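Local coordinates for protein aminotransferase (Paracoccus denitrificans, PDB 4GRX) that probably catalyses the pyridoxal-phosphate-dependent transfer of amino groups between amino donors and keto acids, as a class III omega-aminotransferase, at residues N133-K138 and F329-T334; L140-A145 and A321-I326; R378-E383 and K459-V464; A395-D398 and P404-A407. One frame throughout, in Å; residues are numbered along the deposited sequence.

How the contacts relate
The four contacts form two groups on opposite sides of the chain's centre. Contacts 1 and 2 share helix 129-146 and have centres about 13 Å apart; contact 2 is nested inside the loop that contact 1 closes, and both touch the second subunit. Contacts 3 and 4 follow later in the sequence, with centres about 9 Å apart and contact 4 nested within contact 3; they gather round the three-stranded antiparallel sheet of strands 381-387, 390-395 and 432-435, and no other chain touches them. Centres of contacts 1 and 3 lie about 45 Å apart. Both of the first pair lie at the dimer interface, and contact 1 also reaches the second subunit's cofactor-lysine; the second pair belongs to the C-terminal region.

Contact 1 of 4, residues N133-K138 and F329-T334; sequences NDTMVK and FPHGFT
Thr135 on helix 129-146 and His331 in the loop 329-334 mark the closest backbone approach, their CA atoms 8.1 Å apart, so the side chains must bridge the gap. The His331 imidazole does this with both nitrogens. Its CG stands anti to the backbone N (chi1 -177°), which carries the ring out to the helix. There His331 NE2 shares a 2.6 Å hydrogen bond with Thr135 OG1, while Lys138 NZ donates to His331 ND1 over 2.6 Å, only 6° out of the ring plane. Thr135 and Lys138 lie three residues apart and thus point from the same helical face. Beside this pair, Phe333 brings its CE2 edge to within 3.4 Å of Thr135 OG1. The loop belongs to the dimer interface of this fold type I, class III enzyme: the backbone N of Thr334, at the end of this loop segment, is hydrogen-bonded to the lysine-bound cofactor of the second subunit. Lys138 also reaches across the interface, to Val165 O and the ring of Phe181, both of the second subunit. A water joins Lys138 NZ (2.8 Å) to Pro330 O (3.0 Å), tying the amine to the inverse gamma turn centred on Pro330. A leucine in place of His331 would probably leave Lys138 NZ without one acceptor and unfasten the loop from Thr135. Phe124 of strand 122-126 meets the imidazole with planes at about 45°.

Contact 2 of 4, residues L140-A145 and A321-I326; sequences LWFLHA and AAVEAI
Phe142 reaches from helix 129-146 to Ala322 and Val323 of helix 313-324, and it has the largest share, 81 of the 190 Å² buried on the two sides. From CB, which is directed at the opposing helix, CG leaves anti to the backbone N (chi1 174°), sending the ring straight across the gap. The outer end of the ring does the touching. Phe142 CE1 lies 3.9 Å from Ala322 CB and equally 3.9 Å from Val323 CG2, both methyls approaching obliquely, while Val323 CA sits in the ring plane at the edge. At the tip, Phe142 CZ meets backbone, coming within 3.9 Å of Ala322 O and of Val323 N; no hydrogen bond crosses between the segments. The ring and the valine side chain cross at about a right angle. In the large domain of this fold type I enzyme, the two helices follow strands 122-126 and 307-311 respectively, which are neighbours in the seven-stranded sheet. One residue further on, Leu143 has its CD1 4.0 Å from Ala322 CB, so the alanine methyl receives both the ring and the leucine branch. Small size at Ala322 fits the close backbones: Leu143 CA and Ala322 CA are 6.5 Å apart. Leu143 also packs on Leu315 and Arg318, extending its hold along helix 313-324. Val180 of the second subunit touches Phe142.

Contact 3 of 4, residues R378-E383 and K459-V464; sequences RPNIGE and KVFAEV
Phe461 and Asn380 meet through similar first torsions: in each, CG is anti to its own carbonyl carbon, with chi1 -65° for the phenylalanine, and the two side chains slide past one another in opposite directions. As a result Asn380 CB lands squarely on a face of the Phe461 ring, 3.6 Å from the centroid and 3° off the normal. This is a CH-pi contact almost at the ring centre. The amide beyond it is turned 51° from the ring plane and sets Asn380 OD1 3.8 Å from Phe461 CB, whereas ND2 is hydrogen-bonded to Val396 O, which helps fix the amide's rotation. Asn380 also contributes its backbone, with Asn380 O lying 3.7 Å from Phe461 CZ. Two further groups border the ring near its plane. Ile381 CD1 approaches Phe461 CE2 at 3.8 Å, the two side chains crossing at about a right angle, and Arg378 CD comes more distantly to the same carbon, 4.2 Å away. The guanidinium of Arg378 forms salt bridges to Asp458 and Glu454 of helix 443-463, so aliphatic and charged parts of one side chain both engage this helix. Backbones stay well separated, with Asn380 CA and Phe461 CA 7.3 Å apart, and Phe461 also touches Ala395 of the middle strand. The type I turn from Arg378 to Ile381 leads into the edge strand 381-387, and the end of the last helix packs, through Phe461, on the turn and the start of that antiparallel sheet, in the C-terminal part of the fold, as in fold type I aminotransferases.

Contact 4 of 4, residues A395-D398 and P404-A407; sequences AVKD and PFDA
Phe405 laid against the backbone of Val396 and Lys397 makes the tight part of this contact, while Lys397 and Pro404 form its solvent side. With CG anti to its carbonyl carbon (chi1 -73°), the phenylalanine ring turns one face to the peptide link: Lys397 N stands 3.8 Å above the plane over the ring centre, and Val396 C 3.6 Å above it, offset toward the rim. Val396 O comes 3.4 Å from Phe405 CZ. Ala395 CB closes in at the ring edge, 4.0 Å from Phe405 CE2. The ring is also packed by Asn380, Val464 and Phe461, so it links this loop to the end of the last helix. An alanine in place of Phe405 is likely to strip the cover from the Val396-Lys397 peptide and open a gap beside Phe461. The other half faces solvent. Lys397 CB lies 3.6 Å from Pro404 O, and a bend in the lysine chain (chi2 77°) lets Lys397 CD graze the ring at 3.7 Å from Phe405 CE1 before the amine end leads away. The CB of Pro404, itself exposed, points away from the opposing segment. The backbones are nonetheless near, with Val396 CA and Pro404 CA 4.5 Å apart, although no hydrogen bond joins the two segments; Phe405 O instead accepts from Gln431 NE2. At the same place Lys397 and Asp398 both face Thr403, the geometry of a classic beta bulge, formed where the chain doubles back after strand 390-395 on its way to helix 411-421.

Contact 1 of 4, residues N133-K138 and F329-T334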
loop_
_atom_site.group_PDB
_atom_site.type_symbol
_atom_site.label_atom_id
_atom_site.label_comp_id
_atom_site.label_asym_id
_atom_site.label_seq_id
_atom_site.Cartn_x
_atom_site.Cartn_y
_atom_site.Cartn_z
ATOM N N ASN A 133 -7.205 -5.014 3.001
ATOM C CA ASN A 133 -7.545 -6.426 3.217
ATOM C C ASN A 133 -6.472 -7.152 4.024
ATOM O O ASN A 133 -6.789 -7.905 4.958
ATOM C CB ASN A 133 -7.832 -7.139 1.888
ATOM C CG ASN A 133 -9.212 -6.812 1.343
ATOM O OD1 ASN A 133 -10.208 -6.812 2.091
ATOM N ND2 ASN A 133 -9.287 -6.524 0.046
ATOM N N ASP A 134 -5.213 -6.915 3.657
ATOM C CA ASP A 134 -4.078 -7.384 4.413
ATOM C C ASP A 134 -4.145 -6.978 5.915
ATOM O O ASP A 134 -4.005 -7.837 6.811
ATOM C CB ASP A 134 -2.802 -6.871 3.765
ATOM C CG ASP A 134 -1.606 -7.691 4.151
ATOM O OD1 ASP A 134 -1.287 -7.734 5.364
ATOM O OD2 ASP A 134 -0.994 -8.320 3.258
ATOM N N THR A 135 -4.366 -5.683 6.170
ATOM C CA THR A 135 -4.588 -5.156 7.513
ATOM C C THR A 135 -5.743 -5.881 8.213
ATOM O O THR A 135 -5.620 -6.236 9.397
ATOM C CB THR A 135 -4.869 -3.635 7.479
ATOM O OG1 THR A 135 -3.666 -2.921 7.151
ATOM C CG2 THR A 135 -5.405 -3.121 8.824
ATOM N N MET A 136 -6.847 -6.106 7.479
ATOM C CA MET A 136 -8.044 -6.739 8.047
ATOM C C MET A 136 -7.767 -8.146 8.553
ATOM O O MET A 136 -8.262 -8.542 9.608
ATOM C CB MET A 136 -9.210 -6.777 7.061
ATOM C CG MET A 136 -10.523 -7.238 7.694
ATOM S SD MET A 136 -11.114 -6.052 8.931
ATOM C CE MET A 136 -11.283 -7.101 10.385
ATOM N N VAL A 137 -6.984 -8.898 7.785
ATOM C CA VAL A 137 -6.613 -10.237 8.185
ATOM C C VAL A 137 -5.788 -10.171 9.475
ATOM O O VAL A 137 -6.077 -10.889 10.423
ATOM C CB VAL A 137 -5.860 -10.977 7.064
ATOM C CG1 VAL A 137 -5.454 -12.366 7.518
ATOM C CG2 VAL A 137 -6.744 -11.089 5.838
ATOM N N LYS A 138 -4.789 -9.289 9.514
ATOM C CA LYS A 138 -3.936 -9.144 10.702
ATOM C C LYS A 138 -4.767 -8.761 11.934
ATOM O O LYS A 138 -4.533 -9.267 13.039
ATOM C CB LYS A 138 -2.837 -8.108 10.470
ATOM C CG LYS A 138 -1.676 -8.550 9.600
ATOM C CD LYS A 138 -0.671 -7.409 9.452
ATOM C CE LYS A 138 0.115 -7.166 10.742
ATOM N NZ LYS A 138 0.985 -5.957 10.694
ATOM N N PHE A 329 -1.515 -0.751 19.050
ATOM C CA PHE A 329 -1.763 -1.488 17.808
ATOM C C PHE A 329 -0.528 -1.327 16.906
ATOM O O PHE A 329 -0.427 -0.345 16.164
ATOM C CB PHE A 329 -3.036 -0.987 17.113
ATOM C CG PHE A 329 -3.413 -1.760 15.870
ATOM C CD1 PHE A 329 -3.801 -3.099 15.943
ATOM C CD2 PHE A 329 -3.421 -1.139 14.621
ATOM C CE1 PHE A 329 -4.162 -3.803 14.797
ATOM C CE2 PHE A 329 -3.788 -1.839 13.476
ATOM C CZ PHE A 329 -4.154 -3.174 13.563
ATOM N N PRO A 330 0.426 -2.284 16.981
ATOM C CA PRO A 330 1.722 -2.143 16.306
ATOM C C PRO A 330 1.603 -2.328 14.785
ATOM O O PRO A 330 2.261 -3.185 14.191
ATOM C CB PRO A 330 2.572 -3.252 16.940
ATOM C CG PRO A 330 1.709 -3.924 17.970
ATOM C CD PRO A 330 0.297 -3.609 17.611
ATOM N N HIS A 331 0.764 -1.507 14.169
ATOM C CA HIS A 331 0.470 -1.617 12.766
ATOM C C HIS A 331 0.167 -0.255 12.204
ATOM O O HIS A 331 -0.357 0.606 12.913
ATOM C CB HIS A 331 -0.712 -2.556 12.587
ATOM C CG HIS A 331 -1.074 -2.809 11.148
ATOM N ND1 HIS A 331 -0.520 -3.800 10.430
ATOM C CD2 HIS A 331 -1.948 -2.145 10.295
ATOM C CE1 HIS A 331 -1.017 -3.781 9.179
ATOM N NE2 HIS A 331 -1.893 -2.768 9.097
ATOM N N GLY A 332 0.506 -0.040 10.928
ATOM C CA GLY A 332 0.279 1.245 10.253
ATOM C C GLY A 332 1.269 1.591 9.143
ATOM O O GLY A 332 2.441 1.203 9.193
ATOM N N PHE A 333 0.783 2.345 8.151
ATOM C CA PHE A 333 1.562 2.750 6.967
ATOM C C PHE A 333 1.939 4.239 7.033
ATOM O O PHE A 333 1.148 5.059 7.509
ATOM C CB PHE A 333 0.767 2.460 5.678
ATOM C CG PHE A 333 0.183 1.066 5.616
ATOM C CD1 PHE A 333 0.927 0.003 5.098
ATOM C CD2 PHE A 333 -1.105 0.809 6.083
ATOM C CE1 PHE A 333 0.398 -1.289 5.044
ATOM C CE2 PHE A 333 -1.635 -0.476 6.035
ATOM C CZ PHE A 333 -0.886 -1.529 5.514
ATOM N N THR A 334 3.135 4.579 6.544
ATOM C CA THR A 334 3.690 5.951 6.590
ATOM C C THR A 334 2.683 7.038 6.203
ATOM O O THR A 334 2.514 8.025 6.928
ATOM C CB THR A 334 4.950 6.089 5.695
ATOM O OG1 THR A 334 5.966 5.192 6.155
ATOM C CG2 THR A 334 5.506 7.507 5.721
HETATM O O HOH W 1 3.230 -4.990 11.965
#

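Contact 2 of 4, residues L140-A145 and A321-I326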
loop_
_atom_site.group_PDB
_atom_site.type_symbol
_atom_site.label_atom_id
_atom_site.label_comp_id
_atom_site.label_asym_id
_atom_site.label_seq_id
_atom_site.Cartn_x
_atom_site.Cartn_y
_atom_site.Cartn_z
ATOM N N LEU A 140 -7.925 -9.546 12.380
ATOM C CA LEU A 140 -8.569 -10.796 12.782
ATOM C C LEU A 140 -7.617 -11.706 13.586
ATOM O O LEU A 140 -7.982 -12.173 14.672
ATOM C CB LEU A 140 -9.180 -11.513 11.574
ATOM C CG LEU A 140 -10.300 -10.747 10.847
ATOM C CD1 LEU A 140 -10.756 -11.495 9.614
ATOM C CD2 LEU A 140 -11.493 -10.481 11.753
ATOM N N TRP A 141 -6.393 -11.919 13.099
ATOM C CA TRP A 141 -5.425 -12.733 13.836
ATOM C C TRP A 141 -5.142 -12.216 15.215
ATOM O O TRP A 141 -5.211 -12.954 16.180
ATOM C CB TRP A 141 -4.125 -12.860 13.073
ATOM C CG TRP A 141 -4.270 -13.606 11.796
ATOM C CD1 TRP A 141 -5.288 -14.473 11.441
ATOM C CD2 TRP A 141 -3.356 -13.588 10.651
ATOM N NE1 TRP A 141 -5.085 -14.959 10.186
ATOM C CE2 TRP A 141 -3.928 -14.484 9.665
ATOM C CE3 TRP A 141 -2.160 -12.939 10.362
ATOM C CZ2 TRP A 141 -3.320 -14.707 8.437
ATOM C CZ3 TRP A 141 -1.543 -13.180 9.136
ATOM C CH2 TRP A 141 -2.118 -14.037 8.190
ATOM N N PHE A 142 -4.791 -10.937 15.303
ATOM C CA PHE A 142 -4.635 -10.212 16.572
ATOM C C PHE A 142 -5.831 -10.464 17.494
ATOM O O PHE A 142 -5.663 -10.862 18.646
ATOM C CB PHE A 142 -4.476 -8.711 16.257
ATOM C CG PHE A 142 -4.442 -7.813 17.464
ATOM C CD1 PHE A 142 -5.500 -6.935 17.719
ATOM C CD2 PHE A 142 -3.345 -7.806 18.324
ATOM C CE1 PHE A 142 -5.480 -6.096 18.813
ATOM C CE2 PHE A 142 -3.325 -6.974 19.429
ATOM C CZ PHE A 142 -4.391 -6.121 19.676
ATOM N N LEU A 143 -7.039 -10.264 16.967
ATOM C CA LEU A 143 -8.246 -10.322 17.763
ATOM C C LEU A 143 -8.536 -11.717 18.351
ATOM O O LEU A 143 -8.688 -11.855 19.565
ATOM C CB LEU A 143 -9.434 -9.770 16.972
ATOM C CG LEU A 143 -10.761 -9.717 17.736
ATOM C CD1 LEU A 143 -10.664 -8.844 18.980
ATOM C CD2 LEU A 143 -11.876 -9.248 16.827
ATOM N N HIS A 144 -8.604 -12.747 17.514
ATOM C CA HIS A 144 -8.876 -14.105 18.009
ATOM C C HIS A 144 -7.797 -14.625 18.930
ATOM O O HIS A 144 -8.097 -15.290 19.940
ATOM C CB HIS A 144 -9.159 -15.075 16.858
ATOM C CG HIS A 144 -10.226 -14.586 15.905
ATOM N ND1 HIS A 144 -11.482 -14.279 16.310
ATOM C CD2 HIS A 144 -10.184 -14.340 14.536
ATOM C CE1 HIS A 144 -12.207 -13.872 15.258
ATOM N NE2 HIS A 144 -11.409 -13.896 14.168
ATOM N N ALA A 145 -6.536 -14.306 18.630
ATOM C CA ALA A 145 -5.439 -14.688 19.540
ATOM C C ALA A 145 -5.629 -14.053 20.928
ATOM O O ALA A 145 -5.514 -14.727 21.943
ATOM C CB ALA A 145 -4.077 -14.338 18.959
ATOM N N ALA A 321 -10.886 -3.103 22.981
ATOM C CA ALA A 321 -10.554 -3.774 24.241
ATOM C C ALA A 321 -9.253 -4.567 24.126
ATOM O O ALA A 321 -8.379 -4.470 24.995
ATOM C CB ALA A 321 -11.687 -4.685 24.683
ATOM N N ALA A 322 -9.128 -5.336 23.041
ATOM C CA ALA A 322 -7.956 -6.185 22.799
ATOM C C ALA A 322 -6.661 -5.379 22.780
ATOM O O ALA A 322 -5.650 -5.818 23.331
ATOM C CB ALA A 322 -8.127 -6.954 21.501
ATOM N N VAL A 323 -6.723 -4.203 22.152
ATOM C CA VAL A 323 -5.621 -3.247 22.070
ATOM C C VAL A 323 -5.163 -2.808 23.455
ATOM O O VAL A 323 -3.989 -2.978 23.788
ATOM C CB VAL A 323 -5.994 -2.003 21.219
ATOM C CG1 VAL A 323 -4.962 -0.891 21.361
ATOM C CG2 VAL A 323 -6.130 -2.375 19.756
ATOM N N GLU A 324 -6.084 -2.275 24.260
ATOM C CA GLU A 324 -5.748 -1.745 25.591
ATOM C C GLU A 324 -5.136 -2.767 26.550
ATOM O O GLU A 324 -4.426 -2.384 27.487
ATOM C CB GLU A 324 -6.944 -1.030 26.233
ATOM C CG GLU A 324 -6.986 0.467 25.952
ATOM C CD GLU A 324 -8.398 0.984 25.743
ATOM O OE1 GLU A 324 -9.174 1.024 26.732
ATOM O OE2 GLU A 324 -8.727 1.353 24.583
ATOM N N ALA A 325 -5.393 -4.055 26.312
ATOM C CA ALA A 325 -4.769 -5.125 27.098
ATOM C C ALA A 325 -3.252 -5.189 26.871
ATOM O O ALA A 325 -2.510 -5.678 27.718
ATOM C CB ALA A 325 -5.419 -6.465 26.780
ATOM N N ILE A 326 -2.808 -4.664 25.729
ATOM C CA ILE A 326 -1.435 -4.814 25.236
ATOM C C ILE A 326 -0.740 -3.443 25.103
ATOM O O ILE A 326 0.487 -3.348 25.176
ATOM C CB ILE A 326 -1.451 -5.613 23.903
ATOM C CG1 ILE A 326 -0.637 -6.905 24.031
ATOM C CG2 ILE A 326 -1.091 -4.759 22.688
ATOM C CD1 ILE A 326 -1.317 -8.100 23.386
#

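Contact 3 of 4, residues R378-E383 and K459-V464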
loop_
_atom_site.group_PDB
_atom_site.type_symbol
_atom_site.label_atom_id
_atom_site.label_comp_id
_atom_site.label_asym_id
_atom_site.label_seq_id
_atom_site.Cartn_x
_atom_site.Cartn_y
_atom_site.Cartn_z
ATOM N N ARG A 378 -26.472 -11.805 -30.222
ATOM C CA ARG A 378 -25.679 -12.572 -31.177
ATOM C C ARG A 378 -25.192 -13.958 -30.700
ATOM O O ARG A 378 -25.250 -14.264 -29.504
ATOM C CB ARG A 378 -24.502 -11.718 -31.626
ATOM C CG ARG A 378 -23.706 -11.147 -30.479
ATOM C CD ARG A 378 -22.625 -10.262 -31.022
ATOM N NE ARG A 378 -23.039 -8.872 -31.007
ATOM C CZ ARG A 378 -22.569 -7.954 -31.835
ATOM N NH1 ARG A 378 -21.686 -8.287 -32.762
ATOM N NH2 ARG A 378 -22.991 -6.704 -31.741
ATOM N N PRO A 379 -24.730 -14.806 -31.657
ATOM C CA PRO A 379 -24.205 -16.166 -31.405
ATOM C C PRO A 379 -23.076 -16.273 -30.377
ATOM O O PRO A 379 -23.023 -17.256 -29.647
ATOM C CB PRO A 379 -23.674 -16.603 -32.782
ATOM C CG PRO A 379 -24.471 -15.833 -33.767
ATOM C CD PRO A 379 -24.864 -14.539 -33.107
ATOM N N ASN A 380 -22.192 -15.280 -30.315
ATOM C CA ASN A 380 -20.952 -15.383 -29.516
ATOM C C ASN A 380 -20.913 -14.651 -28.175
ATOM O O ASN A 380 -19.844 -14.476 -27.594
ATOM C CB ASN A 380 -19.734 -14.974 -30.359
ATOM C CG ASN A 380 -19.530 -15.878 -31.564
ATOM O OD1 ASN A 380 -19.522 -15.418 -32.694
ATOM N ND2 ASN A 380 -19.382 -17.170 -31.321
ATOM N N ILE A 381 -22.077 -14.223 -27.693
ATOM C CA ILE A 381 -22.221 -13.744 -26.330
ATOM C C ILE A 381 -23.083 -14.759 -25.612
ATOM O O ILE A 381 -24.184 -15.065 -26.060
ATOM C CB ILE A 381 -22.906 -12.361 -26.267
ATOM C CG1 ILE A 381 -22.056 -11.279 -26.965
ATOM C CG2 ILE A 381 -23.238 -11.988 -24.828
ATOM C CD1 ILE A 381 -20.572 -11.302 -26.641
ATOM N N GLY A 382 -22.574 -15.288 -24.504
ATOM C CA GLY A 382 -23.284 -16.292 -23.717
ATOM C C GLY A 382 -24.358 -15.694 -22.837
ATOM O O GLY A 382 -25.416 -16.284 -22.663
ATOM N N GLU A 383 -24.075 -14.519 -22.278
ATOM C CA GLU A 383 -24.980 -13.822 -21.362
ATOM C C GLU A 383 -24.494 -12.395 -21.137
ATOM O O GLU A 383 -23.335 -12.062 -21.421
ATOM C CB GLU A 383 -25.066 -14.546 -20.010
ATOM C CG GLU A 383 -23.872 -14.313 -19.080
ATOM C CD GLU A 383 -24.120 -14.720 -17.638
ATOM O OE1 GLU A 383 -25.275 -15.000 -17.258
ATOM O OE2 GLU A 383 -23.146 -14.772 -16.869
ATOM N N LYS A 459 -16.191 -7.008 -35.738
ATOM C CA LYS A 459 -14.882 -7.176 -36.346
ATOM C C LYS A 459 -14.180 -8.422 -35.803
ATOM O O LYS A 459 -13.774 -9.278 -36.584
ATOM C CB LYS A 459 -14.038 -5.921 -36.108
ATOM C CG LYS A 459 -12.972 -5.659 -37.146
ATOM C CD LYS A 459 -12.488 -4.223 -37.016
ATOM C CE LYS A 459 -11.936 -3.691 -38.332
ATOM N NZ LYS A 459 -10.819 -4.542 -38.824
ATOM N N VAL A 460 -14.069 -8.532 -34.477
ATOM C CA VAL A 460 -13.356 -9.637 -33.843
ATOM C C VAL A 460 -14.030 -11.004 -34.062
ATOM O O VAL A 460 -13.362 -11.965 -34.463
ATOM C CB VAL A 460 -13.123 -9.382 -32.338
ATOM C CG1 VAL A 460 -12.412 -10.565 -31.683
ATOM C CG2 VAL A 460 -12.326 -8.101 -32.125
ATOM N N PHE A 461 -15.338 -11.098 -33.828
ATOM C CA PHE A 461 -16.032 -12.372 -34.027
ATOM C C PHE A 461 -15.992 -12.866 -35.472
ATOM O O PHE A 461 -16.103 -14.070 -35.732
ATOM C CB PHE A 461 -17.474 -12.359 -33.469
ATOM C CG PHE A 461 -17.551 -12.201 -31.964
ATOM C CD1 PHE A 461 -16.581 -12.762 -31.132
ATOM C CD2 PHE A 461 -18.600 -11.494 -31.374
ATOM C CE1 PHE A 461 -16.646 -12.609 -29.750
ATOM C CE2 PHE A 461 -18.675 -11.345 -29.988
ATOM C CZ PHE A 461 -17.694 -11.903 -29.178
ATOM N N ALA A 462 -15.823 -11.948 -36.417
ATOM C CA ALA A 462 -15.728 -12.345 -37.821
ATOM C C ALA A 462 -14.316 -12.793 -38.177
ATOM O O ALA A 462 -14.140 -13.628 -39.056
ATOM C CB ALA A 462 -16.190 -11.224 -38.737
ATOM N N GLU A 463 -13.318 -12.229 -37.501
ATOM C CA GLU A 463 -11.921 -12.663 -37.652
ATOM C C GLU A 463 -11.754 -14.095 -37.145
ATOM O O GLU A 463 -10.894 -14.836 -37.608
ATOM C CB GLU A 463 -10.978 -11.749 -36.857
ATOM C CG GLU A 463 -10.697 -10.375 -37.461
ATOM C CD GLU A 463 -9.982 -9.414 -36.496
ATOM O OE1 GLU A 463 -9.700 -8.271 -36.924
ATOM O OE2 GLU A 463 -9.692 -9.773 -35.316
ATOM N N VAL A 464 -12.630 -14.475 -36.223
ATOM C CA VAL A 464 -12.424 -15.610 -35.340
ATOM C C VAL A 464 -13.551 -16.670 -35.435
ATOM O O VAL A 464 -13.702 -17.510 -34.538
ATOM C CB VAL A 464 -12.225 -15.069 -33.899
ATOM C CG1 VAL A 464 -12.564 -16.090 -32.835
ATOM C CG2 VAL A 464 -10.806 -14.564 -33.703
#

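Contact 4 of 4, residues A395-D398 and P404-A407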
loop_
_atom_site.group_PDB
_atom_site.type_symbol
_atom_site.label_atom_id
_atom_site.label_comp_id
_atom_site.label_asym_id
_atom_site.label_seq_id
_atom_site.Cartn_x
_atom_site.Cartn_y
_atom_site.Cartn_z
ATOM N N ALA A 395 -18.103 -13.708 -23.688
ATOM C CA ALA A 395 -17.884 -14.225 -25.042
ATOM C C ALA A 395 -17.776 -15.744 -25.051
ATOM O O ALA A 395 -17.066 -16.338 -24.228
ATOM C CB ALA A 395 -16.647 -13.604 -25.669
ATOM N N VAL A 396 -18.487 -16.380 -25.973
ATOM C CA VAL A 396 -18.450 -17.837 -26.057
ATOM C C VAL A 396 -18.206 -18.252 -27.499
ATOM O O VAL A 396 -18.668 -17.573 -28.408
ATOM C CB VAL A 396 -19.756 -18.469 -25.519
ATOM C CG1 VAL A 396 -19.983 -18.079 -24.063
ATOM C CG2 VAL A 396 -20.952 -18.057 -26.364
ATOM N N LYS A 397 -17.466 -19.343 -27.708
ATOM C CA LYS A 397 -17.376 -19.989 -29.033
ATOM C C LYS A 397 -18.719 -20.606 -29.425
ATOM O O LYS A 397 -19.223 -20.353 -30.506
ATOM C CB LYS A 397 -16.294 -21.072 -29.064
ATOM C CG LYS A 397 -16.224 -21.838 -30.383
ATOM C CD LYS A 397 -15.523 -21.024 -31.471
ATOM C CE LYS A 397 -15.905 -21.473 -32.876
ATOM N NZ LYS A 397 -15.296 -20.591 -33.912
ATOM N N ASP A 398 -19.284 -21.416 -28.538
ATOM C CA ASP A 398 -20.598 -21.993 -28.744
ATOM C C ASP A 398 -21.530 -21.638 -27.588
ATOM O O ASP A 398 -21.222 -21.919 -26.429
ATOM C CB ASP A 398 -20.498 -23.508 -28.887
ATOM C CG ASP A 398 -21.837 -24.143 -29.168
ATOM O OD1 ASP A 398 -22.291 -24.067 -30.329
ATOM O OD2 ASP A 398 -22.443 -24.711 -28.227
ATOM N N PRO A 404 -15.963 -21.661 -24.058
ATOM C CA PRO A 404 -15.212 -20.431 -24.332
ATOM C C PRO A 404 -14.380 -20.566 -25.595
ATOM O O PRO A 404 -14.265 -21.655 -26.124
ATOM C CB PRO A 404 -14.292 -20.303 -23.113
ATOM C CG PRO A 404 -14.079 -21.699 -22.637
ATOM C CD PRO A 404 -15.291 -22.505 -23.046
ATOM N N PHE A 405 -13.819 -19.464 -26.077
ATOM C CA PHE A 405 -12.887 -19.508 -27.200
ATOM C C PHE A 405 -11.567 -20.118 -26.738
ATOM O O PHE A 405 -11.233 -20.053 -25.556
ATOM C CB PHE A 405 -12.636 -18.099 -27.767
ATOM C CG PHE A 405 -13.794 -17.528 -28.564
ATOM C CD1 PHE A 405 -14.069 -17.980 -29.860
ATOM C CD2 PHE A 405 -14.599 -16.519 -28.030
ATOM C CE1 PHE A 405 -15.130 -17.457 -30.596
ATOM C CE2 PHE A 405 -15.659 -15.993 -28.766
ATOM C CZ PHE A 405 -15.923 -16.466 -30.047
ATOM N N ASP A 406 -10.821 -20.715 -27.663
ATOM C CA ASP A 406 -9.481 -21.221 -27.370
ATOM C C ASP A 406 -8.538 -20.134 -26.874
ATOM O O ASP A 406 -8.524 -19.025 -27.394
ATOM C CB ASP A 406 -8.868 -21.848 -28.621
ATOM C CG ASP A 406 -9.104 -23.337 -28.716
ATOM O OD1 ASP A 406 -9.574 -23.963 -27.730
ATOM O OD2 ASP A 406 -8.797 -23.883 -29.798
ATOM N N ALA A 407 -7.738 -20.475 -25.874
ATOM C CA ALA A 407 -6.702 -19.587 -25.363
ATOM C C ALA A 407 -5.849 -18.972 -26.479
ATOM O O ALA A 407 -5.499 -17.791 -26.414
ATOM C CB ALA A 407 -5.816 -20.328 -24.374
#